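Long-range contact in NAD-dependent aldehyde dehydrogenase (Burkholderia multivorans, PDB 5UJU), which probably oxidises aldehydes to the corresponding carboxylic acids with NAD+ as the electron acceptor: residues D173-E185 against P193-R205. Sequence-based numbering, arbitrary orientation.
With EDO (1,2-ethanediol), chain I.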
ATOM      1  N   ASP A 173      15.127   1.264   0.604  1.00 30.65           N
ATOM      2  CA  ASP A 173      14.858   2.298   1.602  1.00 25.79           C
ATOM      3  C   ASP A 173      13.925   1.790   2.707  1.00 27.44           C
ATOM      4  O   ASP A 173      14.110   2.118   3.882  1.00 36.21           O
ATOM      5  CB  ASP A 173      14.256   3.521   0.913  1.00 30.67           C
ATOM      6  CG  ASP A 173      14.334   4.781   1.765  1.00 37.07           C
ATOM      7  OD1 ASP A 173      15.237   4.897   2.618  1.00 43.56           O
ATOM      8  OD2 ASP A 173      13.486   5.666   1.561  1.00 43.94           O
ATOM      9  N   GLN A 174      12.915   0.992   2.346  1.00 23.43           N
ATOM     10  CA  GLN A 174      12.038   0.363   3.334  1.00 22.03           C
ATOM     11  C   GLN A 174      12.712  -0.820   4.031  1.00 30.91           C
ATOM     12  O   GLN A 174      12.566  -0.998   5.245  1.00 30.19           O
ATOM     13  CB  GLN A 174      10.746  -0.129   2.673  1.00 25.36           C
ATOM     14  CG  GLN A 174       9.875   0.932   2.072  1.00 36.29           C
ATOM     15  CD  GLN A 174       9.509   1.965   3.111  1.00 40.53           C
ATOM     16  OE1 GLN A 174       9.364   1.643   4.295  1.00 48.91           O
ATOM     17  NE2 GLN A 174       9.327   3.195   2.685  1.00 34.24           N
ATOM     18  N   LEU A 175      13.387  -1.677   3.269  1.00 27.90           N
ATOM     19  CA  LEU A 175      13.955  -2.894   3.854  1.00 28.59           C
ATOM     20  C   LEU A 175      15.020  -2.568   4.898  1.00 30.57           C
ATOM     21  O   LEU A 175      15.113  -3.237   5.933  1.00 26.03           O
ATOM     22  CB  LEU A 175      14.526  -3.792   2.755  1.00 26.73           C
ATOM     23  CG  LEU A 175      13.527  -4.373   1.746  1.00 28.77           C
ATOM     24  CD1 LEU A 175      14.231  -5.016   0.547  1.00 27.25           C
ATOM     25  CD2 LEU A 175      12.588  -5.365   2.417  1.00 25.98           C
ATOM     26  N   ARG A 176      15.840  -1.547   4.645  1.00 29.34           N
ATOM     27  CA  ARG A 176      16.932  -1.243   5.558  1.00 31.37           C
ATOM     28  C   ARG A 176      16.457  -0.713   6.904  1.00 39.02           C
ATOM     29  O   ARG A 176      17.263  -0.659   7.834  1.00 34.95           O
ATOM     30  CB  ARG A 176      17.889  -0.241   4.927  1.00 28.92           C
ATOM     31  CG  ARG A 176      17.315   1.147   4.826  1.00 37.49           C
ATOM     32  CD  ARG A 176      18.189   2.009   3.955  1.00 41.14           C
ATOM     33  NE  ARG A 176      17.659   3.360   3.838  1.00 42.33           N
ATOM     34  CZ  ARG A 176      18.253   4.442   4.329  1.00 48.59           C
ATOM     35  NH1 ARG A 176      19.414   4.332   4.962  1.00 45.84           N
ATOM     36  NH2 ARG A 176      17.697   5.637   4.158  1.00 50.71           N
ATOM     37  N   ARG A 177      15.186  -0.328   7.040  1.00 33.84           N
ATOM     38  CA  ARG A 177      14.651   0.210   8.285  0.57 34.71           C
ATOM     39  C   ARG A 177      14.213  -0.874   9.261  1.00 31.34           C
ATOM     40  O   ARG A 177      13.763  -0.549  10.364  1.00 31.50           O
ATOM     41  CB  ARG A 177      13.455   1.126   8.007  0.57 35.29           C
ATOM     42  CG  ARG A 177      13.690   2.190   6.956  0.57 38.82           C
ATOM     43  CD  ARG A 177      12.461   3.073   6.793  0.57 40.62           C
ATOM     44  NE  ARG A 177      12.387   3.682   5.467  0.57 40.39           N
ATOM     45  CZ  ARG A 177      11.485   4.594   5.117  0.57 38.80           C
ATOM     46  NH1 ARG A 177      10.584   5.010   5.998  0.57 38.49           N
ATOM     47  NH2 ARG A 177      11.482   5.090   3.889  0.57 34.55           N
ATOM     48  N   ILE A 178      14.325  -2.142   8.888  1.00 28.56           N
ATOM     49  CA  ILE A 178      13.784  -3.244   9.670  1.00 26.92           C
ATOM     50  C   ILE A 178      14.961  -4.014  10.262  1.00 33.16           C
ATOM     51  O   ILE A 178      15.748  -4.599   9.505  1.00 31.44           O
ATOM     52  CB  ILE A 178      12.899  -4.153   8.806  1.00 30.43           C
ATOM     53  CG1 ILE A 178      11.706  -3.362   8.266  1.00 32.99           C
ATOM     54  CG2 ILE A 178      12.439  -5.386   9.591  1.00 28.25           C
ATOM     55  CD1 ILE A 178      11.045  -4.016   7.088  1.00 35.15           C
ATOM     56  N   PRO A 179      15.132  -4.035  11.584  1.00 34.36           N
ATOM     57  CA  PRO A 179      16.275  -4.754  12.161  1.00 33.00           C
ATOM     58  C   PRO A 179      16.125  -6.257  11.982  1.00 33.24           C
ATOM     59  O   PRO A 179      15.017  -6.796  11.925  1.00 29.89           O
ATOM     60  CB  PRO A 179      16.224  -4.372  13.643  1.00 30.69           C
ATOM     61  CG  PRO A 179      14.757  -4.183  13.904  1.00 33.91           C
ATOM     62  CD  PRO A 179      14.223  -3.520  12.624  1.00 36.56           C
ATOM     63  N   ALA A 180      17.268  -6.938  11.882  1.00 29.60           N
ATOM     64  CA  ALA A 180      17.236  -8.396  11.841  1.00 33.22           C
ATOM     65  C   ALA A 180      16.792  -8.968  13.178  1.00 33.39           C
ATOM     66  O   ALA A 180      16.175 -10.038  13.228  1.00 34.61           O
ATOM     67  CB  ALA A 180      18.617  -8.947  11.477  1.00 36.45           C
ATOM     68  N   ASP A 181      17.104  -8.279  14.267  1.00 34.81           N
ATOM     69  CA  ASP A 181      16.693  -8.713  15.593  1.00 35.94           C
ATOM     70  C   ASP A 181      16.713  -7.511  16.523  1.00 38.16           C
ATOM     71  O   ASP A 181      17.218  -6.440  16.179  1.00 41.38           O
ATOM     72  CB  ASP A 181      17.605  -9.834  16.105  1.00 42.92           C
ATOM     73  CG  ASP A 181      19.062  -9.542  15.855  1.00 48.07           C
ATOM     74  OD1 ASP A 181      19.609  -8.627  16.504  1.00 49.50           O
ATOM     75  OD2 ASP A 181      19.648 -10.204  14.976  1.00 51.88           O
ATOM     76  N   ALA A 182      16.165  -7.709  17.715  1.00 32.38           N
ATOM     77  CA  ALA A 182      16.127  -6.657  18.716  1.00 34.77           C
ATOM     78  C   ALA A 182      16.130  -7.301  20.093  1.00 34.19           C
ATOM     79  O   ALA A 182      15.532  -8.365  20.291  1.00 34.98           O
ATOM     80  CB  ALA A 182      14.889  -5.757  18.543  1.00 33.98           C
ATOM     81  N   HIS A 183      16.808  -6.656  21.039  1.00 35.95           N
ATOM     82  CA  HIS A 183      16.737  -7.042  22.442  1.00 38.64           C
ATOM     83  C   HIS A 183      15.655  -6.201  23.109  1.00 42.46           C
ATOM     84  O   HIS A 183      15.810  -4.985  23.269  1.00 44.32           O
ATOM     85  CB  HIS A 183      18.075  -6.857  23.145  1.00 36.02           C
ATOM     86  CG  HIS A 183      18.056  -7.287  24.577  1.00 37.32           C
ATOM     87  ND1 HIS A 183      18.249  -8.595  24.964  1.00 43.50           N
ATOM     88  CD2 HIS A 183      17.847  -6.585  25.717  1.00 43.92           C
ATOM     89  CE1 HIS A 183      18.176  -8.679  26.281  1.00 38.74           C
ATOM     90  NE2 HIS A 183      17.934  -7.474  26.763  1.00 44.94           N
ATOM     91  N   TRP A 184      14.578  -6.855  23.520  1.00 39.19           N
ATOM     92  CA  TRP A 184      13.414  -6.203  24.103  1.00 36.14           C
ATOM     93  C   TRP A 184      13.445  -6.478  25.599  1.00 40.90           C
ATOM     94  O   TRP A 184      13.262  -7.625  26.026  1.00 35.07           O
ATOM     95  CB  TRP A 184      12.140  -6.745  23.466  1.00 32.19           C
ATOM     96  CG  TRP A 184      10.885  -6.054  23.870  1.00 32.43           C
ATOM     97  CD1 TRP A 184      10.299  -4.996  23.232  1.00 32.16           C
ATOM     98  CD2 TRP A 184      10.033  -6.381  24.971  1.00 33.14           C
ATOM     99  NE1 TRP A 184       9.140  -4.634  23.877  1.00 32.75           N
ATOM    100  CE2 TRP A 184       8.950  -5.467  24.947  1.00 33.34           C
ATOM    101  CE3 TRP A 184      10.075  -7.349  25.980  1.00 41.18           C
ATOM    102  CZ2 TRP A 184       7.925  -5.490  25.900  1.00 34.19           C
ATOM    103  CZ3 TRP A 184       9.051  -7.373  26.925  1.00 43.26           C
ATOM    104  CH2 TRP A 184       7.991  -6.448  26.875  1.00 43.46           C
ATOM    105  N   GLU A 185      13.681  -5.436  26.394  1.00 38.10           N
ATOM    106  CA  GLU A 185      13.805  -5.594  27.839  1.00 38.52           C
ATOM    107  C   GLU A 185      12.931  -4.567  28.537  1.00 43.99           C
ATOM    108  O   GLU A 185      13.143  -3.360  28.383  1.00 43.46           O
ATOM    109  CB  GLU A 185      15.256  -5.468  28.305  1.00 40.16           C
ATOM    110  CG  GLU A 185      15.397  -5.679  29.809  1.00 45.35           C
ATOM    111  CD  GLU A 185      16.835  -5.906  30.257  1.00 48.76           C
ATOM    112  OE1 GLU A 185      17.635  -6.466  29.477  1.00 44.66           O
ATOM    113  OE2 GLU A 185      17.156  -5.521  31.400  1.00 53.09           O
ATOM    114  N   PRO A 193      13.383  -7.976  35.157  1.00 71.39           N
ATOM    115  CA  PRO A 193      12.821  -7.428  33.918  1.00 65.74           C
ATOM    116  C   PRO A 193      12.367  -8.539  32.984  1.00 56.53           C
ATOM    117  O   PRO A 193      12.933  -9.634  32.956  1.00 52.64           O
ATOM    118  CB  PRO A 193      13.988  -6.632  33.316  1.00 66.14           C
ATOM    119  CG  PRO A 193      15.216  -7.206  33.957  1.00 67.84           C
ATOM    120  CD  PRO A 193      14.795  -7.603  35.339  1.00 68.73           C
ATOM    121  N   LEU A 194      11.319  -8.253  32.217  1.00 47.04           N
ATOM    122  CA  LEU A 194      11.003  -9.102  31.083  1.00 43.37           C
ATOM    123  C   LEU A 194      12.030  -8.842  29.994  1.00 50.34           C
ATOM    124  O   LEU A 194      12.201  -7.701  29.554  1.00 58.37           O
ATOM    125  CB  LEU A 194       9.595  -8.829  30.566  1.00 42.47           C
ATOM    126  CG  LEU A 194       8.431  -8.860  31.549  1.00 51.47           C
ATOM    127  CD1 LEU A 194       7.157  -8.556  30.786  1.00 54.63           C
ATOM    128  CD2 LEU A 194       8.332 -10.199  32.250  1.00 51.35           C
ATOM    129  N   ALA A 195      12.715  -9.891  29.554  1.00 45.86           N
ATOM    130  CA  ALA A 195      13.727  -9.762  28.517  1.00 37.33           C
ATOM    131  C   ALA A 195      13.452 -10.803  27.450  1.00 40.47           C
ATOM    132  O   ALA A 195      13.357 -12.000  27.749  1.00 37.11           O
ATOM    133  CB  ALA A 195      15.135  -9.925  29.097  1.00 43.69           C
ATOM    134  N   MET A 196      13.317 -10.347  26.210  1.00 37.39           N
ATOM    135  CA  MET A 196      13.067 -11.236  25.089  1.00 34.80           C
ATOM    136  C   MET A 196      13.957 -10.833  23.929  1.00 38.21           C
ATOM    137  O   MET A 196      14.312  -9.661  23.773  1.00 32.65           O
ATOM    138  CB  MET A 196      11.603 -11.196  24.645  1.00 31.73           C
ATOM    139  CG  MET A 196      10.611 -11.355  25.773  1.00 43.06           C
ATOM    140  SD  MET A 196       8.959 -11.646  25.123  1.00 41.17           S
ATOM    141  CE  MET A 196       9.115 -13.370  24.654  1.00 36.38           C
ATOM    142  N   GLN A 197      14.308 -11.807  23.107  1.00 38.07           N
ATOM    143  CA  GLN A 197      14.933 -11.505  21.833  1.00 34.58           C
ATOM    144  C   GLN A 197      13.890 -11.603  20.734  1.00 37.46           C
ATOM    145  O   GLN A 197      13.197 -12.622  20.616  1.00 35.81           O
ATOM    146  CB  GLN A 197      16.100 -12.438  21.525  1.00 36.39           C
ATOM    147  CG  GLN A 197      16.961 -11.849  20.436  1.00 44.14           C
ATOM    148  CD  GLN A 197      17.937 -12.831  19.865  1.00 59.20           C
ATOM    149  OE1 GLN A 197      17.745 -14.042  19.961  1.00 68.50           O
ATOM    150  NE2 GLN A 197      19.003 -12.318  19.267  1.00 58.88           N
ATOM    151  N   LYS A 198      13.767 -10.537  19.954  1.00 30.31           N
ATOM    152  CA  LYS A 198      12.888 -10.514  18.805  1.00 28.92           C
ATOM    153  C   LYS A 198      13.717 -10.805  17.566  1.00 33.18           C
ATOM    154  O   LYS A 198      14.869 -10.379  17.463  1.00 35.07           O
ATOM    155  CB  LYS A 198      12.189  -9.152  18.663  1.00 31.87           C
ATOM    156  CG  LYS A 198      11.572  -8.593  19.945  1.00 36.14           C
ATOM    157  CD  LYS A 198      10.461  -9.501  20.464  1.00 34.02           C
ATOM    158  CE  LYS A 198       9.785  -8.933  21.716  1.00 34.39           C
ATOM    159  NZ  LYS A 198       8.900  -7.773  21.416  1.00 31.97           N
ATOM    160  N   ARG A 199      13.131 -11.527  16.627  1.00 32.23           N
ATOM    161  CA  ARG A 199      13.762 -11.796  15.346  1.00 32.14           C
ATOM    162  C   ARG A 199      12.766 -11.430  14.258  1.00 29.68           C
ATOM    163  O   ARG A 199      11.579 -11.720  14.384  1.00 32.27           O
ATOM    164  CB  ARG A 199      14.193 -13.279  15.263  1.00 40.33           C
ATOM    165  CG  ARG A 199      14.616 -13.802  13.892  1.00 55.75           C
ATOM    166  CD  ARG A 199      15.017 -15.277  14.011  1.00 67.18           C
ATOM    167  NE  ARG A 199      15.124 -15.982  12.734  1.00 72.03           N
ATOM    168  CZ  ARG A 199      15.345 -17.291  12.623  1.00 74.57           C
ATOM    169  NH1 ARG A 199      15.490 -18.043  13.713  1.00 71.33           N
ATOM    170  NH2 ARG A 199      15.434 -17.852  11.423  1.00 74.43           N
ATOM    171  N   TYR A 200      13.232 -10.758  13.212  1.00 34.97           N
ATOM    172  CA  TYR A 200      12.353 -10.292  12.145  1.00 27.56           C
ATOM    173  C   TYR A 200      12.853 -10.856  10.823  1.00 33.39           C
ATOM    174  O   TYR A 200      13.990 -10.590  10.415  1.00 36.57           O
ATOM    175  CB  TYR A 200      12.290  -8.760  12.107  1.00 30.48           C
ATOM    176  CG  TYR A 200      11.906  -8.157  13.442  1.00 30.34           C
ATOM    177  CD1 TYR A 200      10.575  -8.048  13.819  1.00 26.78           C
ATOM    178  CD2 TYR A 200      12.881  -7.720  14.337  1.00 30.83           C
ATOM    179  CE1 TYR A 200      10.216  -7.514  15.048  1.00 30.48           C
ATOM    180  CE2 TYR A 200      12.534  -7.180  15.573  1.00 25.83           C
ATOM    181  CZ  TYR A 200      11.196  -7.077  15.917  1.00 29.60           C
ATOM    182  OH  TYR A 200      10.837  -6.545  17.130  1.00 32.81           O
ATOM    183  N   THR A 201      11.993 -11.602  10.149  1.00 27.82           N
ATOM    184  CA  THR A 201      12.301 -12.207   8.865  1.00 31.11           C
ATOM    185  C   THR A 201      11.494 -11.485   7.796  1.00 27.52           C
ATOM    186  O   THR A 201      10.274 -11.359   7.924  1.00 27.25           O
ATOM    187  CB  THR A 201      11.963 -13.701   8.882  1.00 35.56           C
ATOM    188  OG1 THR A 201      12.664 -14.336   9.961  1.00 39.22           O
ATOM    189  CG2 THR A 201      12.338 -14.367   7.564  1.00 33.12           C
ATOM    190  N   ILE A 202      12.173 -10.990   6.764  1.00 29.20           N
ATOM    191  CA  ILE A 202      11.494 -10.353   5.636  1.00 31.74           C
ATOM    192  C   ILE A 202      10.999 -11.443   4.697  1.00 27.05           C
ATOM    193  O   ILE A 202      11.792 -12.231   4.174  1.00 32.67           O
ATOM    194  CB  ILE A 202      12.430  -9.389   4.894  1.00 36.12           C
ATOM    195  CG1 ILE A 202      13.060  -8.386   5.854  1.00 37.21           C
ATOM    196  CG2 ILE A 202      11.678  -8.674   3.781  1.00 37.80           C
ATOM    197  CD1 ILE A 202      12.097  -7.518   6.497  1.00 34.30           C
ATOM    198  N   VAL A 203       9.700 -11.467   4.447  1.00 26.78           N
ATOM    199  CA  VAL A 203       9.063 -12.495   3.635  1.00 30.51           C
ATOM    200  C   VAL A 203       8.449 -11.849   2.395  1.00 34.13           C
ATOM    201  O   VAL A 203       7.623 -10.937   2.516  1.00 32.57           O
ATOM    202  CB  VAL A 203       7.999 -13.261   4.438  1.00 35.25           C
ATOM    203  CG1 VAL A 203       7.350 -14.336   3.580  1.00 38.39           C
ATOM    204  CG2 VAL A 203       8.641 -13.900   5.688  1.00 38.98           C
ATOM    205  N   PRO A 204       8.849 -12.251   1.190  1.00 29.17           N
ATOM    206  CA  PRO A 204       8.175 -11.767  -0.018  1.00 30.48           C
ATOM    207  C   PRO A 204       6.730 -12.224  -0.045  1.00 30.88           C
ATOM    208  O   PRO A 204       6.341 -13.161   0.651  1.00 28.91           O
ATOM    209  CB  PRO A 204       8.969 -12.416  -1.157  1.00 31.93           C
ATOM    210  CG  PRO A 204      10.244 -12.853  -0.520  1.00 39.39           C
ATOM    211  CD  PRO A 204       9.923 -13.200   0.876  1.00 32.39           C
ATOM    212  N   ARG A 205       5.918 -11.522  -0.850  1.00 24.35           N
ATOM    213  CA  ARG A 205       4.530 -11.939  -1.028  1.00 24.01           C
ATOM    214  C   ARG A 205       4.428 -13.271  -1.772  1.00 25.50           C
ATOM    215  O   ARG A 205       3.603 -14.122  -1.428  1.00 27.08           O
ATOM    216  CB  ARG A 205       3.754 -10.844  -1.763  1.00 24.14           C
ATOM    217  CG  ARG A 205       3.526  -9.622  -0.898  1.00 23.88           C
ATOM    218  CD  ARG A 205       2.508  -9.911   0.190  1.00 31.40           C
ATOM    219  NE  ARG A 205       2.011  -8.666   0.760  1.00 38.49           N
ATOM    220  CZ  ARG A 205       0.872  -8.543   1.431  1.00 42.59           C
ATOM    221  NH1 ARG A 205       0.097  -9.608   1.629  1.00 39.77           N
ATOM    222  NH2 ARG A 205       0.506  -7.343   1.884  1.00 41.51           N
TER
HETATM  223  C1  EDO I 603       5.557  -8.713  25.093  1.00 39.38           C
HETATM  224  O1  EDO I 603       4.410  -8.427  24.287  1.00 38.66           O
HETATM  225  C2  EDO I 603       6.826  -8.535  24.267  1.00 34.00           C
HETATM  226  O2  EDO I 603       6.679  -9.124  22.969  1.00 36.52           O
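Strand 181-185 runs antiparallel to strand 193-204, at 159° between their directions, with Ala182-Lys198 and Trp184-Met196 as hydrogen-bonded pairs and one further bond, Tyr200 N to Ala180 O (3.0 Å), just before the first strand begins. Trp184 is the residue most buried by the opposite strand, and Lys198 meets it over a face. Trp184 turns its indole away from its own backbone N (chi1 -174°), which lays the ring along Met196 and Leu194, CE3 touching Met196 CG and CZ3 touching Leu194 CB. The lysine chain, kinked at its second and fourth torsions, swings its ammonium over the face of the five-membered ring, NZ 3.7 Å from that ring's centroid, a cation-pi contact. A 1,2-ethanediol, probably from the crystallisation liquor, has C2 over the six-membered ring, 3.5 Å from Trp184 CH2, and its O2 accepts a hydrogen bond from Lys198 NZ. The same ammonium makes a salt bridge to Asp530 and a hydrogen bond to Ser529 OG, both of the second subunit. The two strands form a long beta hairpin that projects from the body of the subunit; in aldehyde dehydrogenases such an arm belongs to the oligomerisation region, and here strand 554-562 pairs with the other side of strand 191-211. On the face opposite Trp184, His183 NE2 donates in its ring plane to the anti lone pair of Glu185 OE1 (2.9 Å), and Glu185 OE1 also accepts from Lys566 N. Nearer the body, the Tyr200 ring has Ala182 CB at its edge, 4.0 Å from CE2, and the Pro179 ring crosses it at a slant, CG near CD2, while the tyrosine hydroxyl is hydrogen-bonded to Ser529 O of the second subunit. Ile178 and Ile202 then meet tip to tip, CD1 to CD1 at 3.7 Å, and Ile202 CG2 reaches Leu175 CD2 on helix 158-175.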